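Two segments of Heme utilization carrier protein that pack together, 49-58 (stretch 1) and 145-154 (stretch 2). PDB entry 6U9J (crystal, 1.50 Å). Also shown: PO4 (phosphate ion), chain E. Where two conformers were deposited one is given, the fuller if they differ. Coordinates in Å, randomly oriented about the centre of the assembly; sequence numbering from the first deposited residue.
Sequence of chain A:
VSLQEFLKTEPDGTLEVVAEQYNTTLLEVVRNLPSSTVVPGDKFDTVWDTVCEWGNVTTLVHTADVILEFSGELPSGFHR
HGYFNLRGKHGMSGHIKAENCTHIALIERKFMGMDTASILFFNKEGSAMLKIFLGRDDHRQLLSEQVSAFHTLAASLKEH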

# COMPACT_ATOMS: atom_id res chain seq x y z
N ASP A 49 -2.01 -14.59 12.24
CA ASP A 49 -2.09 -16.02 11.93
C ASP A 49 -3.54 -16.52 11.89
O ASP A 49 -3.85 -17.46 11.15
N THR A 50 -4.43 -15.90 12.68
CA THR A 50 -5.84 -16.29 12.66
C THR A 50 -6.51 -15.88 11.35
O THR A 50 -7.19 -16.69 10.72
N VAL A 51 -6.27 -14.64 10.90
CA VAL A 51 -6.91 -14.15 9.67
C VAL A 51 -6.42 -14.94 8.46
O VAL A 51 -7.15 -15.09 7.47
N CYS A 52 -5.19 -15.45 8.52
CA CYS A 52 -4.65 -16.26 7.43
C CYS A 52 -5.49 -17.49 7.14
O CYS A 52 -5.32 -18.11 6.08
N GLU A 53 -6.39 -17.88 8.05
CA GLU A 53 -7.20 -19.06 7.85
C GLU A 53 -8.60 -18.75 7.33
O GLU A 53 -9.36 -19.69 7.07
N TRP A 54 -8.95 -17.48 7.16
CA TRP A 54 -10.34 -17.08 6.95
C TRP A 54 -10.79 -17.09 5.50
O TRP A 54 -11.98 -16.87 5.24
N GLY A 55 -9.89 -17.32 4.55
CA GLY A 55 -10.26 -17.19 3.15
C GLY A 55 -10.01 -15.81 2.57
O GLY A 55 -9.10 -15.10 3.02
N ASN A 56 -10.80 -15.40 1.58
CA ASN A 56 -10.51 -14.13 0.91
C ASN A 56 -10.91 -12.95 1.79
O ASN A 56 -12.09 -12.79 2.15
N VAL A 57 -9.93 -12.11 2.11
CA VAL A 57 -10.14 -10.86 2.82
C VAL A 57 -9.57 -9.73 1.96
O VAL A 57 -8.89 -9.97 0.97
N THR A 58 -9.85 -8.49 2.37
CA THR A 58 -9.30 -7.32 1.70
C THR A 58 -8.34 -6.59 2.63
O THR A 58 -8.74 -6.09 3.68
N GLU A 145 -19.71 -16.90 7.32
CA GLU A 145 -18.70 -17.79 7.88
C GLU A 145 -17.50 -17.00 8.39
O GLU A 145 -16.95 -17.32 9.46
N GLN A 146 -17.09 -15.96 7.65
CA GLN A 146 -16.01 -15.09 8.11
C GLN A 146 -16.43 -14.26 9.31
O GLN A 146 -15.65 -14.06 10.24
N VAL A 147 -17.67 -13.74 9.29
CA VAL A 147 -18.16 -12.98 10.43
C VAL A 147 -18.14 -13.83 11.69
O VAL A 147 -17.76 -13.37 12.77
N SER A 148 -18.54 -15.10 11.58
CA SER A 148 -18.49 -15.98 12.74
C SER A 148 -17.06 -16.15 13.25
O SER A 148 -16.81 -16.06 14.46
N ALA A 149 -16.11 -16.37 12.34
CA ALA A 149 -14.71 -16.53 12.75
C ALA A 149 -14.16 -15.24 13.36
O ALA A 149 -13.41 -15.27 14.34
N PHE A 150 -14.55 -14.09 12.79
CA PHE A 150 -14.18 -12.80 13.36
C PHE A 150 -14.70 -12.66 14.79
O PHE A 150 -13.98 -12.22 15.69
N HIS A 151 -15.97 -13.05 15.03
CA HIS A 151 -16.51 -12.99 16.38
C HIS A 151 -15.78 -13.93 17.33
O HIS A 151 -15.59 -13.61 18.50
N THR A 152 -15.38 -15.10 16.84
CA THR A 152 -14.60 -16.02 17.67
C THR A 152 -13.27 -15.40 18.08
O THR A 152 -12.85 -15.52 19.24
N LEU A 153 -12.60 -14.72 17.15
CA LEU A 153 -11.33 -14.08 17.49
C LEU A 153 -11.54 -12.95 18.49
O LEU A 153 -10.78 -12.82 19.46
N ALA A 154 -12.58 -12.13 18.30
CA ALA A 154 -12.81 -11.04 19.23
C ALA A 154 -13.06 -11.57 20.64
O ALA A 154 -12.56 -11.01 21.62

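A buried amide can tie a loop to a helix by donating to backbone carbonyls of the neighbouring segment, and the contact between these two segments of the heme utilization carrier protein illustrates the principle well. The amide belongs to Gln146, on the helix of stretch 2. Its CA-to-CB bond runs sideways to the other stretch, but with chi1 at -69° (m) and chi2 at -157° (t) the end of the chain comes nearer, and NE2 meets two carbonyls. The better-aligned bond runs from Gln146 NE2 to Asn56 O, 2.8 Å long with an N-H...O angle of 151°; the second, from Gln146 NE2 to Trp54 O at 2.9 Å, is weak, its angle only 128°. One nitrogen thus spans the backbone on both sides of Gly55. The phi/psi of that glycine, 92/-151, would jam a CB against the preceding carbonyl oxygen, and such a CB would also lie 3.6 Å from Gln146 NE2. The other amide atom, Gln146 OE1, is hydrogen-bonded elsewhere in the structure.

A single water adds a second polar link. It donates to Ala149 O at 2.9 Å and accepts a weak hydrogen bond from Trp54 NE1 at 3.4 Å, joining the indole nitrogen to the helix backbone.

Around these links the packing centres on Trp54, which closes a type I turn begun at Val51. Its CB points toward the helix, and chi1 at -72° (m) with chi2 at -2° lays the indole along Ala149, Phe150 and Leu153. The CB of Ala149, also pointing toward the partner, sits over one face of the indole, 3.9 Å from the centroid of the five-membered ring in a CH-pi contact, and 3.5 Å from Trp54 NE1. At the far end of the ring system, Trp54 CH2 approaches Phe150 CA at 3.6 Å and Phe150 CB at 3.9 Å. The CA-to-CB bond of Phe150 runs sideways, and its chi1 is t; the ring takes part too, with Phe150 CD2 4.0 Å from Trp54 CH2.

Leu153 points toward stretch 1 one helical turn beyond Ala149. In the t, p rotamer, Leu153 CD2 reaches Trp54 CZ2 at 3.8 Å and meets Thr50 CG2 at 4.1 Å. Thr50, an m rotamer, likewise points inward; its OG1 is hydrogen-bonded elsewhere in the structure. Near the amide, Val57 (m) contributes CG1, 3.9 Å from Gln146 NE2.

Farther out, a phosphate ion, probably from the crystallisation liquor, accepts a weak hydrogen bond through O1 from Thr58 OG1 at 3.2 Å.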

# COMPACT_ATOMS: atom_id res chain seq x y z
CB ASP A 49 -1.28 -16.81 12.95
CG ASP A 49 0.23 -16.61 12.80
OD1 ASP A 49 0.66 -15.98 11.81
OD2 ASP A 49 0.97 -17.05 13.69
CB THR A 50 -6.56 -15.68 13.86
OG1 THR A 50 -6.02 -16.24 15.06
CG2 THR A 50 -8.06 -15.98 13.82
CB VAL A 51 -6.64 -12.64 9.52
CG1 VAL A 51 -7.23 -12.07 8.21
CG2 VAL A 51 -7.21 -11.89 10.71
CB CYS A 52 -3.22 -16.70 7.76
SG CYS A 52 -1.98 -15.39 7.59
CB GLU A 53 -7.31 -19.83 9.16
CG GLU A 53 -5.95 -20.21 9.71
CD GLU A 53 -6.05 -21.07 10.95
OE1 GLU A 53 -5.45 -22.17 10.96
OE2 GLU A 53 -6.71 -20.64 11.92
CB TRP A 54 -10.56 -15.67 7.51
CG TRP A 54 -10.56 -15.58 9.00
CD1 TRP A 54 -10.44 -16.60 9.90
CD2 TRP A 54 -10.72 -14.38 9.77
NE1 TRP A 54 -10.50 -16.10 11.18
CE2 TRP A 54 -10.67 -14.74 11.13
CE3 TRP A 54 -10.90 -13.03 9.43
CZ2 TRP A 54 -10.80 -13.81 12.16
CZ3 TRP A 54 -11.02 -12.09 10.46
CH2 TRP A 54 -10.97 -12.49 11.81
CB ASN A 56 -11.23 -14.07 -0.43
CG ASN A 56 -10.73 -15.13 -1.40
OD1 ASN A 56 -9.52 -15.30 -1.59
ND2 ASN A 56 -11.65 -15.85 -2.03
CB VAL A 57 -9.51 -10.87 4.23
CG1 VAL A 57 -10.18 -11.94 5.10
CG2 VAL A 57 -7.99 -11.10 4.16
CB THR A 58 -10.40 -6.37 1.24
OG1 THR A 58 -11.31 -7.08 0.39
CG2 THR A 58 -9.80 -5.18 0.48
CB GLU A 145 -18.29 -18.81 6.81
CG GLU A 145 -17.15 -19.73 7.20
CD GLU A 145 -16.68 -20.58 6.03
OE1 GLU A 145 -17.09 -21.75 5.93
OE2 GLU A 145 -15.89 -20.07 5.20
CB GLN A 146 -15.56 -14.16 6.98
CG GLN A 146 -14.84 -14.84 5.85
CD GLN A 146 -13.96 -13.87 5.08
OE1 GLN A 146 -14.04 -12.65 5.28
NE2 GLN A 146 -13.10 -14.40 4.22
CB VAL A 147 -19.56 -12.42 10.12
CG1 VAL A 147 -20.16 -11.79 11.37
CG2 VAL A 147 -19.48 -11.42 8.97
CB SER A 148 -19.10 -17.34 12.39
OG SER A 148 -19.14 -18.17 13.53
CB ALA A 149 -13.89 -16.96 11.54
CB PHE A 150 -14.71 -11.71 12.42
CG PHE A 150 -14.54 -10.29 12.89
CD1 PHE A 150 -15.49 -9.70 13.72
CD2 PHE A 150 -13.51 -9.51 12.40
CE1 PHE A 150 -15.35 -8.38 14.12
CE2 PHE A 150 -13.37 -8.18 12.79
CZ PHE A 150 -14.29 -7.62 13.64
CB HIS A 151 -18.00 -13.33 16.35
CG HIS A 151 -18.84 -12.23 15.80
ND1 HIS A 151 -20.00 -12.48 15.09
CD2 HIS A 151 -18.70 -10.89 15.84
CE1 HIS A 151 -20.54 -11.33 14.72
NE2 HIS A 151 -19.78 -10.35 15.17
CB THR A 152 -14.40 -17.34 16.92
OG1 THR A 152 -15.67 -17.97 16.74
CG2 THR A 152 -13.48 -18.28 17.69
CB LEU A 153 -10.65 -13.56 16.23
CG LEU A 153 -9.40 -12.69 16.42
CD1 LEU A 153 -8.26 -13.42 17.17
CD2 LEU A 153 -8.90 -12.19 15.06
CB ALA A 154 -13.99 -10.19 18.76
P PO4 E . -13.69 -9.85 -1.32
O1 PO4 E . -12.39 -9.89 -0.54
O2 PO4 E . -13.41 -9.49 -2.76
O3 PO4 E . -14.35 -11.21 -1.26
O4 PO4 E . -14.63 -8.82 -0.74
O HOH W 1 -11.31 -17.21 14.34